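Side-chain contacts in PBP domain-containing protein (Vibrio parahaemolyticus, PDB 3MUQ), which is of unknown function but, as a member of the periplasmic binding protein superfamily, probably binds a small ligand in the cleft between two lobes: residues S18-Y23 with L57-A62; G75-K80 with G215-S220. All blocks are in the same frame, centred on the assembly; numbering follows the deposited sequence.

Interaction 1: residues S18-Y23 with L57-A62; sequences SGLLDY and LVMTHA
Ser-18 OG is gripped twice, accepting from Leu-20 N at 3.0 Å on a nearly straight path (166°) and bonding to Thr-15 O, in the turn just before Leu-20, whose side chain meets Met-59. The first of these bonds closes an ST turn across Gly-19. Gly-19 ends the helix of 13-18 with a positive phi and caps the helix of 20-32; at its backbone angles a CB would press against the carbonyl O of Ser-18, so glycine suits the place. From this new helix two neighbouring leucines meet the side chain that Met-59 sends from the strand. Leu-20 holds CG anti to its N (chi1 175°), and its CD2 lies 4.2 Å from SE of Met-59, which is present as selenomethionine. Helix 20-32 is the crossover of the beta-alpha-beta unit that joins parallel strands 6-12 and 35-41, in the open-sheet arrangement of periplasmic binding proteins. With the usual alternation of a strand, Leu-57 and Met-59 turn to Leu-9 of strand 6-12. Phe-235 of helix 226-236 packs against Leu-20 as well. The chain of Met-59 leaves the strand extended and bends at chi3 (-61°), which swings the terminal methyl out of the line of the chain. Leu-21 stands beside this SE-CE end, its CD2 4.4 Å from CE of Met-59. A long, flexible and apolar chain is apt here, since the backbones of helix and strand are well separated and the side chains must span the distance between them.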
loop_
_atom_site.group_PDB
_atom_site.type_symbol
_atom_site.label_atom_id
_atom_site.label_comp_id
_atom_site.label_asym_id
_atom_site.label_seq_id
_atom_site.Cartn_x
_atom_site.Cartn_y
_atom_site.Cartn_z
ATOM N N SER A 18 -2.026 -18.274 5.173
ATOM C CA SER A 18 -3.020 -17.286 4.774
ATOM C C SER A 18 -3.470 -17.453 3.318
ATOM O O SER A 18 -4.599 -17.122 2.974
ATOM C CB SER A 18 -2.469 -15.870 4.987
ATOM O OG SER A 18 -1.673 -15.461 3.887
ATOM N N GLY A 19 -2.583 -17.958 2.464
ATOM C CA GLY A 19 -2.881 -18.060 1.043
ATOM C C GLY A 19 -2.442 -16.855 0.217
ATOM O O GLY A 19 -2.505 -16.878 -1.013
ATOM N N LEU A 20 -1.987 -15.800 0.887
ATOM C CA LEU A 20 -1.509 -14.601 0.197
ATOM C C LEU A 20 -0.581 -14.899 -0.990
ATOM O O LEU A 20 -0.780 -14.395 -2.096
ATOM C CB LEU A 20 -0.784 -13.677 1.175
ATOM C CG LEU A 20 -0.117 -12.428 0.568
ATOM C CD1 LEU A 20 -1.141 -11.469 -0.051
ATOM C CD2 LEU A 20 0.723 -11.727 1.633
ATOM N N LEU A 21 0.439 -15.710 -0.748
ATOM C CA LEU A 21 1.463 -15.950 -1.748
ATOM C C LEU A 21 0.940 -16.744 -2.947
ATOM O O LEU A 21 1.387 -16.538 -4.086
ATOM C CB LEU A 21 2.687 -16.591 -1.093
ATOM C CG LEU A 21 3.354 -15.580 -0.145
ATOM C CD1 LEU A 21 4.321 -16.215 0.836
ATOM C CD2 LEU A 21 4.046 -14.483 -0.950
ATOM N N ASP A 22 -0.023 -17.625 -2.696
ATOM C CA ASP A 22 -0.672 -18.369 -3.769
ATOM C C ASP A 22 -1.361 -17.421 -4.729
ATOM O O ASP A 22 -1.554 -17.738 -5.899
ATOM C CB ASP A 22 -1.692 -19.351 -3.201
ATOM C CG ASP A 22 -1.049 -20.438 -2.378
ATOM O OD1 ASP A 22 0.174 -20.642 -2.528
ATOM O OD2 ASP A 22 -1.765 -21.084 -1.585
ATOM N N TYR A 23 -1.721 -16.249 -4.224
ATOM C CA TYR A 23 -2.387 -15.221 -5.013
ATOM C C TYR A 23 -1.386 -14.394 -5.832
ATOM O O TYR A 23 -1.692 -13.946 -6.931
ATOM C CB TYR A 23 -3.153 -14.298 -4.064
ATOM C CG TYR A 23 -4.342 -13.593 -4.667
ATOM C CD1 TYR A 23 -5.611 -13.727 -4.105
ATOM C CD2 TYR A 23 -4.205 -12.787 -5.795
ATOM C CE1 TYR A 23 -6.712 -13.076 -4.653
ATOM C CE2 TYR A 23 -5.298 -12.135 -6.352
ATOM C CZ TYR A 23 -6.547 -12.282 -5.777
ATOM O OH TYR A 23 -7.632 -11.635 -6.330
ATOM N N LEU A 57 15.345 -12.301 0.708
ATOM C CA LEU A 57 14.546 -11.254 1.333
ATOM C C LEU A 57 13.555 -11.858 2.320
ATOM O O LEU A 57 13.329 -13.072 2.322
ATOM C CB LEU A 57 13.833 -10.389 0.280
ATOM C CG LEU A 57 12.548 -10.917 -0.387
ATOM C CD1 LEU A 57 11.901 -9.814 -1.237
ATOM C CD2 LEU A 57 12.819 -12.169 -1.236
ATOM N N VAL A 58 12.963 -11.008 3.157
ATOM C CA VAL A 58 12.025 -11.462 4.170
ATOM C C VAL A 58 10.711 -10.686 4.127
ATOM O O VAL A 58 10.663 -9.519 3.718
ATOM C CB VAL A 58 12.603 -11.337 5.607
ATOM C CG1 VAL A 58 13.901 -12.139 5.765
ATOM C CG2 VAL A 58 12.826 -9.882 5.945
HETATM N N MSE A 59 9.641 -11.344 4.552
HETATM C CA MSE A 59 8.340 -10.697 4.656
HETATM C C MSE A 59 7.735 -11.053 5.999
HETATM O O MSE A 59 7.399 -12.206 6.232
HETATM C CB MSE A 59 7.424 -11.176 3.534
HETATM C CG MSE A 59 6.001 -10.605 3.597
HETATM SE SE MSE A 59 4.841 -11.369 2.218
HETATM C CE MSE A 59 5.836 -10.779 0.626
ATOM N N THR A 60 7.626 -10.077 6.891
ATOM C CA THR A 60 7.063 -10.312 8.210
ATOM C C THR A 60 6.095 -9.177 8.573
ATOM O O THR A 60 5.933 -8.209 7.818
ATOM C CB THR A 60 8.170 -10.427 9.293
ATOM O OG1 THR A 60 8.986 -9.253 9.268
ATOM C CG2 THR A 60 9.058 -11.633 9.039
ATOM N N HIS A 61 5.447 -9.303 9.724
ATOM C CA HIS A 61 4.533 -8.275 10.198
ATOM C C HIS A 61 4.817 -7.986 11.670
ATOM O O HIS A 61 3.935 -8.127 12.520
ATOM C CB HIS A 61 3.080 -8.707 9.969
ATOM C CG HIS A 61 2.774 -10.091 10.461
ATOM N ND1 HIS A 61 2.981 -11.215 9.693
ATOM C CD2 HIS A 61 2.277 -10.529 11.643
ATOM C CE1 HIS A 61 2.627 -12.288 10.379
ATOM N NE2 HIS A 61 2.197 -11.900 11.565
ATOM N N ALA A 62 6.063 -7.590 11.948
ATOM C CA ALA A 62 6.559 -7.320 13.303
ATOM C C ALA A 62 7.466 -6.098 13.268
ATOM O O ALA A 62 8.689 -6.225 13.201
ATOM C CB ALA A 62 7.323 -8.535 13.841
#

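Interaction 2: residues G75-K80 with G215-S220; sequences GVLPRK and GAKAFS
Arg-79 reaches across to Ser-220, its NH1 donating to OG at 2.9 Å. The bond is bent, 137° at the hydrogen, and the hydroxyl sits 27° out of the guanidinium plane, near its edge. Arg-79 sets CG beside its own backbone N and its chain bends at chi2, about CB-CG, which brings CD near the same hydroxyl, 3.3 Å from OG of Ser-220. Serine fits because one small group can serve both ways: OG accepts from arginine and donates to a water 2.7 Å away, and that water donates to Leu-77 O at 2.6 Å. The carbonyl belongs to the corner where the chain leaves strand 75-76 for strand 78-90. Lys-217 lies extended as far as CE, which brings CD and CE beside Leu-77, with CE 3.8 Å from CD1 of Leu-77, an apolar touch on an exposed leucine. The bend at chi4 (-65°) then carries NZ away from the leucine, to Asp-221. Tyr-83 of the second subunit packs on Arg-79, and Arg-172 of that subunit on Lys-217. Arg-79 NH2 and Lys-217 NZ are 4.5 Å apart; Asp-221 takes NH1 on OD1 and NZ on OD2 in two salt bridges, and the shared carboxylate draws the two cationic groups together and probably favours the charged form of all three.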
loop_
_atom_site.group_PDB
_atom_site.type_symbol
_atom_site.label_atom_id
_atom_site.label_comp_id
_atom_site.label_asym_id
_atom_site.label_seq_id
_atom_site.Cartn_x
_atom_site.Cartn_y
_atom_site.Cartn_z
ATOM N N GLY A 75 19.025 -6.019 6.966
ATOM C CA GLY A 75 18.154 -5.815 5.821
ATOM C C GLY A 75 18.199 -4.379 5.333
ATOM O O GLY A 75 18.567 -3.460 6.097
ATOM N N VAL A 76 17.832 -4.191 4.065
ATOM C CA VAL A 76 17.786 -2.873 3.447
ATOM C C VAL A 76 16.520 -2.715 2.611
ATOM O O VAL A 76 15.819 -3.691 2.358
ATOM C CB VAL A 76 19.006 -2.643 2.523
ATOM C CG1 VAL A 76 20.319 -2.690 3.318
ATOM C CG2 VAL A 76 19.010 -3.665 1.386
ATOM N N LEU A 77 16.268 -1.480 2.167
ATOM C CA LEU A 77 15.052 -1.097 1.442
ATOM C C LEU A 77 13.766 -1.696 2.001
ATOM O O LEU A 77 12.977 -2.287 1.260
ATOM C CB LEU A 77 15.179 -1.426 -0.048
ATOM C CG LEU A 77 16.299 -0.675 -0.757
ATOM C CD1 LEU A 77 16.329 -1.019 -2.241
ATOM C CD2 LEU A 77 16.094 0.831 -0.527
ATOM N N PRO A 78 13.531 -1.520 3.305
ATOM C CA PRO A 78 12.287 -2.036 3.865
ATOM C C PRO A 78 11.100 -1.275 3.285
ATOM O O PRO A 78 11.162 -0.059 3.085
ATOM C CB PRO A 78 12.434 -1.740 5.349
ATOM C CG PRO A 78 13.334 -0.566 5.385
ATOM C CD PRO A 78 14.357 -0.874 4.335
ATOM N N ARG A 79 10.031 -2.004 3.005
ATOM C CA ARG A 79 8.866 -1.412 2.395
ATOM C C ARG A 79 7.631 -1.985 3.016
ATOM O O ARG A 79 7.525 -3.203 3.220
ATOM C CB ARG A 79 8.855 -1.671 0.895
ATOM C CG ARG A 79 9.790 -0.749 0.135
ATOM C CD ARG A 79 10.356 -1.465 -1.044
ATOM N NE ARG A 79 11.191 -0.605 -1.871
ATOM C CZ ARG A 79 11.509 -0.890 -3.124
ATOM N NH1 ARG A 79 11.060 -2.017 -3.665
ATOM N NH2 ARG A 79 12.270 -0.061 -3.834
ATOM N N LYS A 80 6.686 -1.099 3.306
ATOM C CA LYS A 80 5.402 -1.526 3.843
ATOM C C LYS A 80 4.534 -2.043 2.701
ATOM O O LYS A 80 4.323 -1.349 1.721
ATOM C CB LYS A 80 4.736 -0.359 4.576
ATOM C CG LYS A 80 5.543 0.126 5.786
ATOM C CD LYS A 80 5.294 -0.757 7.008
ATOM C CE LYS A 80 6.174 -0.346 8.185
ATOM N NZ LYS A 80 5.801 -1.095 9.429
ATOM N N GLY A 215 17.019 -10.445 -8.158
ATOM C CA GLY A 215 15.720 -11.083 -8.125
ATOM C C GLY A 215 14.875 -10.617 -6.949
ATOM O O GLY A 215 13.666 -10.411 -7.087
ATOM N N ALA A 216 15.504 -10.463 -5.786
ATOM C CA ALA A 216 14.788 -10.012 -4.588
ATOM C C ALA A 216 14.275 -8.581 -4.758
ATOM O O ALA A 216 13.129 -8.261 -4.419
ATOM C CB ALA A 216 15.694 -10.124 -3.335
ATOM N N LYS A 217 15.111 -7.701 -5.283
ATOM C CA LYS A 217 14.629 -6.349 -5.522
ATOM C C LYS A 217 13.530 -6.292 -6.604
ATOM O O LYS A 217 12.599 -5.498 -6.507
ATOM C CB LYS A 217 15.768 -5.377 -5.835
ATOM C CG LYS A 217 15.239 -3.938 -5.885
ATOM C CD LYS A 217 16.338 -2.910 -5.908
ATOM C CE LYS A 217 15.748 -1.495 -5.932
ATOM N NZ LYS A 217 15.003 -1.246 -7.199
ATOM N N ALA A 218 13.625 -7.128 -7.634
ATOM C CA ALA A 218 12.534 -7.184 -8.611
ATOM C C ALA A 218 11.195 -7.580 -7.943
ATOM O O ALA A 218 10.142 -7.029 -8.247
ATOM C CB ALA A 218 12.879 -8.146 -9.749
ATOM N N PHE A 219 11.242 -8.536 -7.028
ATOM C CA PHE A 219 10.031 -9.008 -6.365
ATOM C C PHE A 219 9.457 -7.895 -5.503
ATOM O O PHE A 219 8.254 -7.635 -5.526
ATOM C CB PHE A 219 10.348 -10.252 -5.516
ATOM C CG PHE A 219 9.139 -10.938 -4.951
ATOM C CD1 PHE A 219 7.934 -10.932 -5.638
ATOM C CD2 PHE A 219 9.214 -11.612 -3.746
ATOM C CE1 PHE A 219 6.825 -11.561 -5.133
ATOM C CE2 PHE A 219 8.109 -12.247 -3.226
ATOM C CZ PHE A 219 6.904 -12.224 -3.927
ATOM N N SER A 220 10.332 -7.232 -4.751
ATOM C CA SER A 220 9.907 -6.135 -3.885
ATOM C C SER A 220 9.331 -4.993 -4.715
ATOM O O SER A 220 8.246 -4.523 -4.416
ATOM C CB SER A 220 11.067 -5.624 -3.024
ATOM O OG SER A 220 10.665 -4.496 -2.259
HETATM O O HOH W 1 11.938 -4.465 0.168
#

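In the fold
Interaction 1 closes along the chain before interaction 2 opens, and their centres lie about 13 Å apart. They meet directly where Leu-57 CD1 packs 3.7 Å from Ala-216 O, and the ring of Phe-219 lies beside the same leucine. Both rest on one mixed sheet, in which strand 195-203 pairs with 57-60, 75-76 and 78-90. Helices 20-32 and 213-224 also touch, through Phe-28 and Phe-219. Interaction 1 lies in the interior of the lobe, whereas interaction 2 is farther out, beside the second subunit. Together they tie helices to the sheet from which the long strands 78-90 and 195-203 run on, probably as the connection to the other lobe.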